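Local coordinates for protein cyclic GMP-AMP synthase-like receptor (Tribolium castaneum, PDB 7LT2) that senses double-stranded RNA in the cytoplasm and joins ATP and GTP into the second messenger 2',3'-cGAMP to trigger innate antiviral immunity, at residues R52-G57 / Q245-R249; F59-L63 / R249-D253; P175-L179 / D191-V195. Numbering follows the deposited sequence.

Contact 1 (R52-G57 / Q245-R249); sequences RVFYGG and QEQER
In the nucleotidyltransferase fold of this cGAS-like receptor, strand residues 52-56 carry helix residues 245-249 across one side of the sheet. The two axes cross at 58°, 10.0 Å apart at closest; F54 lies opposite E246 (CA to CA 8.0 Å) and G56 opposite Q245 (7.3 Å). F54, R249 and E246 bury the most surface. F54, on extended backbone with a t chi1, points its CB toward the helix and fills the space beneath its first turn: CE2 lies 3.6 Å from Q245 CB, and CE1 3.8 Å from E246 CA. A large flat ring suits this spacing. F54 CZ lies over one face of the R249 guanidinium, 3.5 Å from R249 NH1. E246, one of the residues that by similarity bind ATP and GTP, has a t chi1 that brings its carboxylate back to the strand, where OE1 forms a salt bridge with R52 NH1 at 3.2 Å; R52, extended from a p chi1, also pairs with E221. The length of arginine lets R249 reach the strand: with t, t, m chi angles, NH1 (3.0 Å) and NH2 both donate to Y55 O, while NE pairs with D61. G56 leaves room for Q245, whose OE1 is 4.0 Å from G56 CA and whose NE2 hydrogen-bonds to S243, and G57 adopts phi 126°, psi 174°, where a CB would strike the preceding carbonyl. Water 1 accepts from G57 N at 2.9 Å and lies 3.0 Å from Q245 OE1. The shortest direct link is R249 NH2 to Y55 O, 2.8 Å.

Contact 2 (F59-L63 / R249-D253); sequences FYDGL and RVLID
A buried salt bridge ties the weakly bonded helical turn 59-61, which follows strand 50-56, to residues 249-253, which begin in helix 245-251 of the nucleotidyltransferase domain; D61 and R249 are nearest, 6.1 Å between CA atoms. D61, chi1 m, swings its carboxylate toward the arginine. D61 OD1 accepts from R249 NE at 2.8 Å and from R249 NH2 at 3.2 Å, while D61 OD2 lies 3.0 Å from water 1 and forms a salt bridge with K282, an ATP-binding residue by similarity. One carboxylate thus meets two cationic side chains. R249 NH2 hydrogen-bonds to Y55 O and weakly to water 1 (3.2 Å). Over one guanidinium face sits Y60 CB, 3.4 Å from R249 NH2; E29 satisfies the Y60 hydroxyl. K259 NZ hydrogen-bonds to D61 O and K266 NZ to L63 O. The turn ends in a Schellman motif at G62, whose positive phi of 74° favours glycine; G62 N bonds to F59 O at 3.3 Å. Below the charges, I252 (chi1 p, chi2 t) sends CD1 to 3.8 Å from D61 O and 4.0 Å from L63 CD1, branched aliphatics filling the gap. Helix 258-272 closes this side, touching L63 and I252, and I252 meets I289 of helix 278-291.

Contact 3 (P175-L179 / D191-V195); sequences PAMTL and DVDLV
Strand residues 177-179 run antiparallel to 191-195 in a beta hairpin, their axes 4.5 Å apart at an angle of 147°. T178 and D193 form a non-hydrogen-bonded pair (CA to CA 4.4 Å), followed by the hydrogen-bonded pair L179 and V192 (5.1 Å), in which L179 N gives to V192 O at 2.7 Å and V192 N to L179 O at 2.8 Å. Farther along, L194 N donates to M177 O at 2.9 Å, and water 3 bridges M177 N (2.9 Å) to L194 O (2.8 Å). On one face, T178, chi1 m, donates its OG1 proton to D193 OD1 at 2.6 Å. A short hydroxyl side chain suits this spot, holding the carboxylate of a residue that by similarity binds catalytic Mg(2+) and GTP. Beside it, A176 is small enough for its CB to rest 3.2 Å from L194 O and 4.1 Å from V195 CG2. The opposite face is apolar, with L179 CG 3.8 Å from L194 CD1. There M177 and L194 meet V142 of helix 131-147, while M177 and L179 touch W170 on strand 164-171. Strand 70-77 pairs along the other edge of 191-195, bringing D72 beside D193.

In the fold
Contacts 1 and 2 are two halves of one arrangement, their centres about 9 Å apart: R249 and water 1 belong to both, and Y55 O lies 3.5 Å from Y60 CB. Strand 50-56 and helix 58-61, consecutive in the chain, are thereby both tied to helix 245-251. Contact 3 is nested within the loops they close, its centre about 15 Å from that of contact 1 and about 21 Å from that of contact 2. Strand 70-77 lies between, pairing with both 50-56 and 188-200. It carries E70 and D72, which with D193 make up the catalytic metal site by similarity. The observed manganese is separate, about 12 Å from the I252 side chain.

Contact 1 (R52-G57 / Q245-R249)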
loop_
_atom_site.group_PDB
_atom_site.type_symbol
_atom_site.label_atom_id
_atom_site.label_comp_id
_atom_site.label_asym_id
_atom_site.label_seq_id
_atom_site.Cartn_x
_atom_site.Cartn_y
_atom_site.Cartn_z
ATOM N N ARG A 52 -8.449 13.194 -6.094
ATOM C CA ARG A 52 -7.661 12.283 -6.923
ATOM C C ARG A 52 -7.579 10.947 -6.199
ATOM O O ARG A 52 -8.037 10.806 -5.061
ATOM C CB ARG A 52 -6.266 12.846 -7.193
ATOM C CG ARG A 52 -5.400 12.973 -5.945
ATOM C CD ARG A 52 -4.096 13.686 -6.246
ATOM N NE ARG A 52 -3.374 14.074 -5.040
ATOM C CZ ARG A 52 -2.393 13.370 -4.495
ATOM N NH1 ARG A 52 -2.016 12.206 -4.997
ATOM N NH2 ARG A 52 -1.775 13.843 -3.418
ATOM N N VAL A 53 -6.978 9.964 -6.865
ATOM C CA VAL A 53 -6.730 8.658 -6.269
ATOM C C VAL A 53 -5.226 8.431 -6.187
ATOM O O VAL A 53 -4.442 8.987 -6.967
ATOM C CB VAL A 53 -7.410 7.505 -7.044
ATOM C CG1 VAL A 53 -8.920 7.708 -7.111
ATOM C CG2 VAL A 53 -6.816 7.347 -8.455
ATOM N N PHE A 54 -4.830 7.610 -5.217
ATOM C CA PHE A 54 -3.468 7.113 -5.097
ATOM C C PHE A 54 -3.537 5.596 -5.109
ATOM O O PHE A 54 -4.368 5.008 -4.409
ATOM C CB PHE A 54 -2.798 7.615 -3.812
ATOM C CG PHE A 54 -1.426 7.049 -3.582
ATOM C CD1 PHE A 54 -0.317 7.599 -4.218
ATOM C CD2 PHE A 54 -1.242 5.962 -2.742
ATOM C CE1 PHE A 54 0.950 7.076 -4.010
ATOM C CE2 PHE A 54 0.025 5.435 -2.533
ATOM C CZ PHE A 54 1.118 5.998 -3.170
ATOM N N TYR A 55 -2.681 4.963 -5.909
ATOM C CA TYR A 55 -2.668 3.508 -6.014
ATOM C C TYR A 55 -1.642 2.980 -5.016
ATOM O O TYR A 55 -0.439 3.178 -5.193
ATOM C CB TYR A 55 -2.350 3.071 -7.443
ATOM C CG TYR A 55 -3.226 3.719 -8.498
ATOM C CD1 TYR A 55 -4.575 3.404 -8.605
ATOM C CD2 TYR A 55 -2.698 4.633 -9.398
ATOM C CE1 TYR A 55 -5.381 3.998 -9.580
ATOM C CE2 TYR A 55 -3.485 5.226 -10.372
ATOM C CZ TYR A 55 -4.828 4.912 -10.459
ATOM O OH TYR A 55 -5.607 5.508 -11.430
ATOM N N GLY A 56 -2.120 2.338 -3.953
ATOM C CA GLY A 56 -1.281 1.955 -2.834
ATOM C C GLY A 56 -0.992 0.466 -2.832
ATOM O O GLY A 56 -1.816 -0.338 -3.269
ATOM N N GLY A 57 0.180 0.103 -2.331
ATOM C CA GLY A 57 0.514 -1.291 -2.099
ATOM C C GLY A 57 1.809 -1.686 -2.786
ATOM O O GLY A 57 2.414 -0.927 -3.531
ATOM N N GLN A 245 2.931 7.261 1.806
ATOM C CA GLN A 245 3.302 6.315 0.756
ATOM C C GLN A 245 3.734 7.011 -0.526
ATOM O O GLN A 245 4.525 6.452 -1.291
ATOM C CB GLN A 245 2.136 5.380 0.442
ATOM C CG GLN A 245 1.696 4.482 1.575
ATOM C CD GLN A 245 0.422 3.740 1.224
ATOM O OE1 GLN A 245 0.466 2.646 0.658
ATOM N NE2 GLN A 245 -0.725 4.344 1.538
ATOM N N GLU A 246 3.203 8.203 -0.805
ATOM C CA GLU A 246 3.643 8.901 -2.008
ATOM C C GLU A 246 5.106 9.306 -1.892
ATOM O O GLU A 246 5.869 9.183 -2.858
ATOM C CB GLU A 246 2.755 10.118 -2.277
ATOM C CG GLU A 246 2.870 10.626 -3.715
ATOM C CD GLU A 246 1.553 11.147 -4.263
ATOM O OE1 GLU A 246 0.681 11.529 -3.458
ATOM O OE2 GLU A 246 1.393 11.169 -5.501
ATOM N N GLN A 247 5.522 9.751 -0.703
ATOM C CA GLN A 247 6.923 10.097 -0.478
ATOM C C GLN A 247 7.805 8.854 -0.409
ATOM O O GLN A 247 8.930 8.862 -0.921
ATOM C CB GLN A 247 7.056 10.917 0.804
ATOM C CG GLN A 247 6.484 12.330 0.693
ATOM C CD GLN A 247 4.976 12.380 0.871
ATOM O OE1 GLN A 247 4.359 11.430 1.364
ATOM N NE2 GLN A 247 4.375 13.497 0.475
ATOM N N GLU A 248 7.318 7.783 0.229
ATOM C CA GLU A 248 8.085 6.537 0.272
ATOM C C GLU A 248 8.364 6.010 -1.129
ATOM O O GLU A 248 9.448 5.473 -1.397
ATOM C CB GLU A 248 7.337 5.481 1.092
ATOM C CG GLU A 248 7.289 5.763 2.582
ATOM C CD GLU A 248 6.388 4.799 3.340
ATOM O OE1 GLU A 248 5.969 3.778 2.756
ATOM O OE2 GLU A 248 6.111 5.057 4.527
ATOM N N ARG A 249 7.393 6.137 -2.034
ATOM C CA ARG A 249 7.578 5.632 -3.390
ATOM C C ARG A 249 8.698 6.375 -4.111
ATOM O O ARG A 249 9.434 5.779 -4.905
ATOM C CB ARG A 249 6.264 5.737 -4.169
ATOM C CG ARG A 249 6.306 5.062 -5.533
ATOM C CD ARG A 249 4.910 4.844 -6.075
ATOM N NE ARG A 249 4.145 3.907 -5.259
ATOM C CZ ARG A 249 2.828 3.764 -5.329
ATOM N NH1 ARG A 249 2.101 4.479 -6.169
ATOM N NH2 ARG A 249 2.227 2.885 -4.528
HETATM O O HOH W 1 2.357 1.877 -1.492
#

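Contact 2 (F59-L63 / R249-D253)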
loop_
_atom_site.group_PDB
_atom_site.type_symbol
_atom_site.label_atom_id
_atom_site.label_comp_id
_atom_site.label_asym_id
_atom_site.label_seq_id
_atom_site.Cartn_x
_atom_site.Cartn_y
_atom_site.Cartn_z
ATOM N N PHE A 59 2.374 -3.891 -5.130
ATOM C CA PHE A 59 2.295 -3.964 -6.589
ATOM C C PHE A 59 2.680 -2.630 -7.231
ATOM O O PHE A 59 3.488 -2.589 -8.166
ATOM C CB PHE A 59 0.887 -4.402 -7.009
ATOM C CG PHE A 59 0.672 -4.428 -8.500
ATOM C CD1 PHE A 59 1.515 -5.156 -9.323
ATOM C CD2 PHE A 59 -0.380 -3.734 -9.076
ATOM C CE1 PHE A 59 1.317 -5.183 -10.692
ATOM C CE2 PHE A 59 -0.585 -3.756 -10.444
ATOM C CZ PHE A 59 0.265 -4.482 -11.252
ATOM N N TYR A 60 2.129 -1.522 -6.727
ATOM C CA TYR A 60 2.439 -0.220 -7.305
ATOM C C TYR A 60 3.775 0.341 -6.828
ATOM O O TYR A 60 4.305 1.260 -7.466
ATOM C CB TYR A 60 1.308 0.770 -7.013
ATOM C CG TYR A 60 0.248 0.754 -8.092
ATOM C CD1 TYR A 60 -0.813 -0.143 -8.038
ATOM C CD2 TYR A 60 0.327 1.614 -9.182
ATOM C CE1 TYR A 60 -1.780 -0.172 -9.030
ATOM C CE2 TYR A 60 -0.639 1.596 -10.178
ATOM C CZ TYR A 60 -1.682 0.697 -10.102
ATOM O OH TYR A 60 -2.634 0.675 -11.097
ATOM N N ASP A 61 4.327 -0.182 -5.731
ATOM C CA ASP A 61 5.686 0.160 -5.328
ATOM C C ASP A 61 6.744 -0.608 -6.102
ATOM O O ASP A 61 7.932 -0.300 -5.963
ATOM C CB ASP A 61 5.908 -0.117 -3.838
ATOM C CG ASP A 61 5.307 0.944 -2.945
ATOM O OD1 ASP A 61 5.111 2.090 -3.413
ATOM O OD2 ASP A 61 5.039 0.629 -1.766
ATOM N N GLY A 62 6.351 -1.603 -6.895
ATOM C CA GLY A 62 7.350 -2.433 -7.540
ATOM C C GLY A 62 8.021 -3.408 -6.602
ATOM O O GLY A 62 9.151 -3.835 -6.863
ATOM N N LEU A 63 7.346 -3.778 -5.513
ATOM C CA LEU A 63 7.919 -4.625 -4.471
ATOM C C LEU A 63 7.132 -5.912 -4.248
ATOM O O LEU A 63 7.381 -6.613 -3.259
ATOM C CB LEU A 63 8.007 -3.848 -3.151
ATOM C CG LEU A 63 8.896 -2.604 -3.122
ATOM C CD1 LEU A 63 8.764 -1.910 -1.770
ATOM C CD2 LEU A 63 10.346 -2.961 -3.410
ATOM N N ARG A 249 7.393 6.137 -2.034
ATOM C CA ARG A 249 7.578 5.632 -3.390
ATOM C C ARG A 249 8.698 6.375 -4.111
ATOM O O ARG A 249 9.434 5.779 -4.905
ATOM C CB ARG A 249 6.264 5.737 -4.169
ATOM C CG ARG A 249 6.306 5.062 -5.533
ATOM C CD ARG A 249 4.910 4.844 -6.075
ATOM N NE ARG A 249 4.145 3.907 -5.259
ATOM C CZ ARG A 249 2.828 3.764 -5.329
ATOM N NH1 ARG A 249 2.101 4.479 -6.169
ATOM N NH2 ARG A 249 2.227 2.885 -4.528
ATOM N N VAL A 250 8.845 7.678 -3.851
ATOM C CA VAL A 250 9.945 8.429 -4.456
ATOM C C VAL A 250 11.275 8.028 -3.828
ATOM O O VAL A 250 12.285 7.874 -4.527
ATOM C CB VAL A 250 9.697 9.946 -4.336
ATOM C CG1 VAL A 250 10.843 10.738 -4.975
ATOM C CG2 VAL A 250 8.374 10.313 -4.981
ATOM N N LEU A 251 11.292 7.829 -2.507
ATOM C CA LEU A 251 12.519 7.440 -1.811
ATOM C C LEU A 251 13.092 6.131 -2.350
ATOM O O LEU A 251 14.317 5.981 -2.450
ATOM C CB LEU A 251 12.257 7.318 -0.306
ATOM C CG LEU A 251 12.180 8.603 0.523
ATOM C CD1 LEU A 251 11.733 8.288 1.944
ATOM C CD2 LEU A 251 13.538 9.312 0.532
ATOM N N ILE A 252 12.230 5.171 -2.707
ATOM C CA ILE A 252 12.719 3.871 -3.171
ATOM C C ILE A 252 12.971 3.826 -4.673
ATOM O O ILE A 252 13.491 2.815 -5.172
ATOM C CB ILE A 252 11.749 2.724 -2.801
ATOM C CG1 ILE A 252 10.388 2.915 -3.481
ATOM C CG2 ILE A 252 11.613 2.586 -1.282
ATOM C CD1 ILE A 252 9.402 1.792 -3.215
ATOM N N ASP A 253 12.637 4.887 -5.407
ATOM C CA ASP A 253 12.757 4.911 -6.858
ATOM C C ASP A 253 14.178 5.289 -7.263
ATOM O O ASP A 253 14.935 5.874 -6.485
ATOM C CB ASP A 253 11.761 5.914 -7.452
ATOM C CG ASP A 253 11.378 5.605 -8.890
ATOM O OD1 ASP A 253 11.835 4.588 -9.459
ATOM O OD2 ASP A 253 10.602 6.397 -9.463
HETATM O O HOH W 1 2.357 1.877 -1.492
#

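Contact 3 (P175-L179 / D191-V195)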
loop_
_atom_site.group_PDB
_atom_site.type_symbol
_atom_site.label_atom_id
_atom_site.label_comp_id
_atom_site.label_asym_id
_atom_site.label_seq_id
_atom_site.Cartn_x
_atom_site.Cartn_y
_atom_site.Cartn_z
ATOM N N PRO A 175 -12.724 -3.169 6.513
ATOM C CA PRO A 175 -13.333 -1.833 6.583
ATOM C C PRO A 175 -13.745 -1.291 5.227
ATOM O O PRO A 175 -14.739 -0.561 5.136
ATOM C CB PRO A 175 -12.227 -0.979 7.220
ATOM C CG PRO A 175 -11.341 -1.963 7.927
ATOM C CD PRO A 175 -11.367 -3.196 7.083
ATOM N N ALA A 176 -13.023 -1.632 4.168
ATOM C CA ALA A 176 -13.310 -1.126 2.838
ATOM C C ALA A 176 -13.910 -2.219 1.964
ATOM O O ALA A 176 -13.582 -3.401 2.102
ATOM C CB ALA A 176 -12.040 -0.569 2.181
ATOM N N MET A 177 -14.810 -1.810 1.072
ATOM C CA MET A 177 -15.323 -2.707 0.048
ATOM C C MET A 177 -14.188 -3.174 -0.850
ATOM O O MET A 177 -13.260 -2.419 -1.141
ATOM C CB MET A 177 -16.379 -1.998 -0.803
ATOM C CG MET A 177 -17.613 -1.577 -0.041
ATOM S SD MET A 177 -18.576 -3.024 0.404
ATOM C CE MET A 177 -18.721 -3.837 -1.189
ATOM N N THR A 178 -14.271 -4.425 -1.296
ATOM C CA THR A 178 -13.347 -4.975 -2.282
ATOM C C THR A 178 -14.064 -5.150 -3.612
ATOM O O THR A 178 -15.174 -5.692 -3.657
ATOM C CB THR A 178 -12.782 -6.325 -1.822
ATOM O OG1 THR A 178 -12.041 -6.155 -0.605
ATOM C CG2 THR A 178 -11.872 -6.937 -2.902
ATOM N N LEU A 179 -13.435 -4.693 -4.689
ATOM C CA LEU A 179 -13.865 -5.024 -6.042
ATOM C C LEU A 179 -12.924 -6.076 -6.614
ATOM O O LEU A 179 -11.722 -5.829 -6.750
ATOM C CB LEU A 179 -13.871 -3.792 -6.946
ATOM C CG LEU A 179 -14.744 -2.603 -6.539
ATOM C CD1 LEU A 179 -14.753 -1.535 -7.649
ATOM C CD2 LEU A 179 -16.159 -3.027 -6.188
ATOM N N ASP A 191 -7.827 -7.828 -7.115
ATOM C CA ASP A 191 -8.765 -7.246 -6.160
ATOM C C ASP A 191 -8.333 -5.825 -5.827
ATOM O O ASP A 191 -7.140 -5.528 -5.746
ATOM C CB ASP A 191 -8.818 -8.058 -4.859
ATOM C CG ASP A 191 -9.479 -9.412 -5.022
ATOM O OD1 ASP A 191 -10.199 -9.623 -6.016
ATOM O OD2 ASP A 191 -9.291 -10.268 -4.126
ATOM N N VAL A 192 -9.312 -4.941 -5.615
ATOM C CA VAL A 192 -9.041 -3.548 -5.268
ATOM C C VAL A 192 -9.913 -3.151 -4.085
ATOM O O VAL A 192 -11.139 -3.287 -4.143
ATOM C CB VAL A 192 -9.299 -2.598 -6.456
ATOM C CG1 VAL A 192 -8.901 -1.174 -6.099
ATOM C CG2 VAL A 192 -8.538 -3.065 -7.696
ATOM N N ASP A 193 -9.287 -2.647 -3.023
ATOM C CA ASP A 193 -10.014 -2.125 -1.870
ATOM C C ASP A 193 -10.235 -0.624 -2.033
ATOM O O ASP A 193 -9.308 0.117 -2.375
ATOM C CB ASP A 193 -9.259 -2.416 -0.571
ATOM C CG ASP A 193 -9.404 -3.860 -0.121
ATOM O OD1 ASP A 193 -9.952 -4.681 -0.889
ATOM O OD2 ASP A 193 -8.968 -4.171 1.008
ATOM N N LEU A 194 -11.462 -0.175 -1.776
ATOM C CA LEU A 194 -11.844 1.220 -2.006
ATOM C C LEU A 194 -11.791 1.943 -0.664
ATOM O O LEU A 194 -12.711 1.835 0.146
ATOM C CB LEU A 194 -13.224 1.296 -2.645
ATOM C CG LEU A 194 -13.446 0.393 -3.862
ATOM C CD1 LEU A 194 -14.888 0.499 -4.344
ATOM C CD2 LEU A 194 -12.476 0.738 -4.981
ATOM N N VAL A 195 -10.705 2.677 -0.433
ATOM C CA VAL A 195 -10.374 3.233 0.878
ATOM C C VAL A 195 -10.600 4.742 0.854
ATOM O O VAL A 195 -9.916 5.470 0.125
ATOM C CB VAL A 195 -8.924 2.910 1.267
ATOM C CG1 VAL A 195 -8.623 3.405 2.671
ATOM C CG2 VAL A 195 -8.652 1.407 1.131
HETATM O O HOH W 2 -10.517 -3.408 3.820
HETATM O O HOH W 3 -15.364 0.988 0.646
#